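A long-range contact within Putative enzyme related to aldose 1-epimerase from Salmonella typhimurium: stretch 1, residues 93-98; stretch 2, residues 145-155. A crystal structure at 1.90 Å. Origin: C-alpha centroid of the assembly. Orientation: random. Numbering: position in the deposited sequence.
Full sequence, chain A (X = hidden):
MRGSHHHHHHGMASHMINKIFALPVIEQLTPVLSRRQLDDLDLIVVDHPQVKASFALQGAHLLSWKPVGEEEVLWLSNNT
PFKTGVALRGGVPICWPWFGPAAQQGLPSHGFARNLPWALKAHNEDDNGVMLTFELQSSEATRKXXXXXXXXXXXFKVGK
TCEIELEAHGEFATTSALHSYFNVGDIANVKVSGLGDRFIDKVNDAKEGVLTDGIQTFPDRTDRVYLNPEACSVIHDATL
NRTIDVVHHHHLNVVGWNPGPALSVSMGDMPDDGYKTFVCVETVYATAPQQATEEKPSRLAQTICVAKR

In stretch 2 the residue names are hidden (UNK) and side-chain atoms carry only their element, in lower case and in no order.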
# COMPACT_ATOMS: atom_id res chain seq x y z
N PRO A 93 -2.46 0.60 1.37
CA PRO A 93 -3.11 0.18 2.63
C PRO A 93 -2.14 -0.62 3.47
O PRO A 93 -1.49 -1.53 2.96
CB PRO A 93 -4.26 -0.74 2.14
CG PRO A 93 -4.52 -0.31 0.68
CD PRO A 93 -3.20 0.21 0.16
N ILE A 94 -2.04 -0.29 4.76
CA ILE A 94 -1.25 -1.09 5.74
C ILE A 94 -2.22 -2.13 6.32
O ILE A 94 -3.22 -1.74 6.96
CB ILE A 94 -0.69 -0.21 6.90
CG1 ILE A 94 0.44 0.71 6.31
CG2 ILE A 94 -0.10 -1.06 8.10
CD1 ILE A 94 0.75 1.84 7.29
N CYS A 95 -1.92 -3.39 6.08
CA CYS A 95 -2.81 -4.48 6.49
C CYS A 95 -2.20 -5.12 7.71
O CYS A 95 -1.21 -5.83 7.62
CB CYS A 95 -2.92 -5.51 5.40
SG CYS A 95 -3.40 -4.81 3.73
N TRP A 96 -2.82 -4.88 8.84
CA TRP A 96 -2.28 -5.34 10.13
C TRP A 96 -3.40 -5.34 11.18
O TRP A 96 -4.16 -4.41 11.24
CB TRP A 96 -1.17 -4.38 10.55
CG TRP A 96 -0.34 -4.87 11.72
CD1 TRP A 96 0.83 -5.54 11.67
CD2 TRP A 96 -0.64 -4.67 13.13
NE1 TRP A 96 1.27 -5.83 12.96
CE2 TRP A 96 0.38 -5.30 13.86
CE3 TRP A 96 -1.69 -4.04 13.82
CZ2 TRP A 96 0.39 -5.32 15.28
CZ3 TRP A 96 -1.68 -4.04 15.23
CH2 TRP A 96 -0.64 -4.69 15.93
N PRO A 97 -3.43 -6.34 12.11
CA PRO A 97 -2.54 -7.46 12.34
C PRO A 97 -2.95 -8.76 11.63
O PRO A 97 -2.49 -9.82 12.04
CB PRO A 97 -2.60 -7.62 13.87
CG PRO A 97 -4.07 -7.30 14.20
CD PRO A 97 -4.51 -6.29 13.14
N TRP A 98 -3.77 -8.69 10.58
CA TRP A 98 -3.91 -9.85 9.68
C TRP A 98 -3.98 -9.43 8.25
O TRP A 98 -4.33 -8.29 7.95
CB TRP A 98 -5.09 -10.81 10.05
CG TRP A 98 -6.45 -10.15 9.91
CD1 TRP A 98 -7.25 -10.10 8.79
CD2 TRP A 98 -7.13 -9.44 10.93
NE1 TRP A 98 -8.40 -9.40 9.07
CE2 TRP A 98 -8.37 -8.99 10.38
CE3 TRP A 98 -6.86 -9.19 12.29
CZ2 TRP A 98 -9.30 -8.24 11.11
CZ3 TRP A 98 -7.80 -8.44 13.03
CH2 TRP A 98 -9.00 -7.98 12.43
N UNK A 145 -11.72 -5.66 20.68
CA UNK A 145 -11.77 -6.71 19.66
C UNK A 145 -10.44 -7.40 19.40
O UNK A 145 -10.44 -8.42 18.71
c UNK A 145 -10.04 -3.67 16.72
c UNK A 145 -12.38 -6.19 18.34
c UNK A 145 -10.58 -4.86 17.17
c UNK A 145 -12.50 -3.69 18.02
c UNK A 145 -11.97 -2.49 17.54
o UNK A 145 -10.16 -1.29 16.45
c UNK A 145 -10.72 -2.49 16.89
c UNK A 145 -11.81 -4.89 17.84
N UNK A 146 -9.33 -6.91 19.97
CA UNK A 146 -8.01 -7.57 19.80
C UNK A 146 -7.19 -7.29 21.06
O UNK A 146 -6.48 -6.27 21.18
c UNK A 146 -2.71 -8.72 17.25
c UNK A 146 -6.30 -9.18 17.38
c UNK A 146 -7.33 -7.09 18.50
c UNK A 146 -4.10 -8.71 17.40
c UNK A 146 -4.06 -6.52 18.41
c UNK A 146 -2.66 -6.53 18.26
n UNK A 146 -5.02 -9.66 17.07
c UNK A 146 -4.80 -7.62 17.96
c UNK A 146 -6.20 -7.96 17.97
c UNK A 146 -2.02 -7.62 17.67
N UNK A 147 -7.30 -8.20 22.04
CA UNK A 147 -6.81 -8.00 23.41
C UNK A 147 -5.30 -8.14 23.54
O UNK A 147 -4.83 -8.98 24.31
c UNK A 147 -7.56 -9.07 24.21
c UNK A 147 -7.65 -10.20 23.20
c UNK A 147 -7.94 -9.52 21.87
N UNK A 148 -4.57 -7.28 22.83
CA UNK A 148 -3.11 -7.23 22.87
C UNK A 148 -2.70 -5.75 22.80
O UNK A 148 -3.21 -4.99 21.96
c UNK A 148 -4.07 -9.72 20.62
c UNK A 148 -3.04 -9.28 21.38
n UNK A 148 -2.49 -10.40 21.97
c UNK A 148 -3.17 -11.48 21.59
c UNK A 148 -2.51 -7.90 21.63
n UNK A 148 -4.14 -11.09 20.78
N UNK A 149 -1.79 -5.34 23.66
CA UNK A 149 -1.27 -4.01 23.51
C UNK A 149 -0.23 -3.96 22.40
O UNK A 149 0.46 -4.95 22.14
c UNK A 149 -0.79 -3.45 24.83
o UNK A 149 -2.30 -3.57 26.58
c UNK A 149 -1.96 -2.88 25.64
o UNK A 149 -2.60 -1.79 25.28
N UNK A 150 -0.13 -2.81 21.76
CA UNK A 150 0.83 -2.69 20.65
C UNK A 150 1.17 -1.20 20.42
O UNK A 150 0.40 -0.31 20.83
c UNK A 150 -3.11 -1.03 17.69
c UNK A 150 -2.28 -2.86 19.07
c UNK A 150 -1.77 -0.65 17.39
c UNK A 150 -3.32 -2.13 18.51
c UNK A 150 -0.74 -1.42 17.90
c UNK A 150 0.24 -3.30 19.35
c UNK A 150 -0.95 -2.49 18.76
N UNK A 151 2.32 -0.96 19.79
CA UNK A 151 2.63 0.33 19.16
C UNK A 151 3.16 -0.03 17.76
O UNK A 151 4.12 -0.80 17.62
o UNK A 151 3.32 1.29 21.27
c UNK A 151 3.98 2.43 19.26
c UNK A 151 3.74 1.08 19.92
N UNK A 152 2.50 0.52 16.73
CA UNK A 152 2.84 0.25 15.36
C UNK A 152 3.40 1.55 14.80
O UNK A 152 2.83 2.63 15.06
c UNK A 152 2.41 -1.98 13.14
c UNK A 152 1.57 -0.03 14.57
c UNK A 152 0.01 -1.07 12.85
c UNK A 152 1.23 -1.31 13.84
N UNK A 153 4.57 1.47 14.14
CA UNK A 153 5.19 2.60 13.49
C UNK A 153 5.26 2.39 12.00
O UNK A 153 5.62 1.30 11.56
c UNK A 153 6.64 2.84 14.01
c UNK A 153 7.76 2.78 16.28
c UNK A 153 6.29 4.67 15.68
c UNK A 153 6.57 3.18 15.50
N UNK A 154 4.94 3.42 11.22
CA UNK A 154 5.07 3.35 9.75
C UNK A 154 6.02 4.51 9.41
O UNK A 154 5.72 5.67 9.70
c UNK A 154 3.72 3.54 9.05
N UNK A 155 7.18 4.17 8.88
CA UNK A 155 8.21 5.17 8.50
C UNK A 155 8.27 5.19 7.02
O UNK A 155 8.35 4.12 6.39
c UNK A 155 9.56 4.76 9.10
n UNK A 155 11.06 4.66 12.57
c UNK A 155 10.90 3.75 13.52
c UNK A 155 10.95 4.39 11.15
n UNK A 155 10.67 2.49 13.18
c UNK A 155 9.55 4.66 10.64
n UNK A 155 11.02 4.08 14.81

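Position 145 carries one carbon leading to a six-carbon ring that bears a single oxygen, the pattern of a phenol; its side chain makes no contact with stretch 1. It is Tyr 145. At position 146 one carbon leads to fused five- and six-membered rings holding eight carbons and one nitrogen, an indole, which lies against Trp 96 and Pro 97. This is Trp 146. Pro 97 CG sits 3.5 Å from Trp 146 CE2 and over one face of the indole, in a CH-pi contact with its six-membered ring. Trp 96 CH2 approaches Trp 146 CZ3 to 3.6 Å, the two six-membered rings meeting obliquely with their planes at 72°.

Position 147 has three carbons that close a ring onto the backbone nitrogen, which defines Pro 147, out of reach of stretch 1. Position 148 shows one carbon and a five-membered ring of three carbons and two nitrogens, an imidazole, hence His 148. It also makes no contact across, but its backbone N donates a hydrogen bond to Trp 146 O (2.7 Å). Two carbons, the second carrying two oxygens, form a short carboxylate at position 149: Asp 149, likewise distant.

At position 150 one carbon bears a six-carbon ring without any oxygen, and Trp 96 CH2 lies over one face of it. The residue is Phe 150. Trp 96 CH2 is 3.6 Å from Phe 150 CG, and the edge of the indole points toward the phenyl face. Position 151 has one carbon carrying an oxygen and a carbon, the branched side chain of Thr 151, directed away from stretch 1.

Four carbons forked at the second occupy position 152, packed over the indole of Trp 96; this is Leu 152. Its CD1 lies 3.6 Å from Trp 96 CE3, while CD2 stands almost directly above the five-membered ring. Position 153 has the same four-carbon fork and is Leu 153, but it is out of reach. Position 154 has a single side-chain carbon, which meets Ile 94; one carbon alone means Ala 154, its CB 3.8 Å from Ile 94 CD1. Position 155 has three carbons, a nitrogen and a carbon bearing two more nitrogens, the guanidinium chain of Arg 155, without contact.

The contact is wholly apolar, with no hydrogen bond across it. CA-to-CB of Phe 150, Leu 152 and Ala 154 points toward stretch 1 and that of Thr 151 away, the alternation of an extended chain. CA-to-CB of Trp 96 points sideways, but its indole reaches across to pack against Trp 146, Phe 150 and Leu 152.

Stretch 2 (145-155) YWPHDFTLLAR
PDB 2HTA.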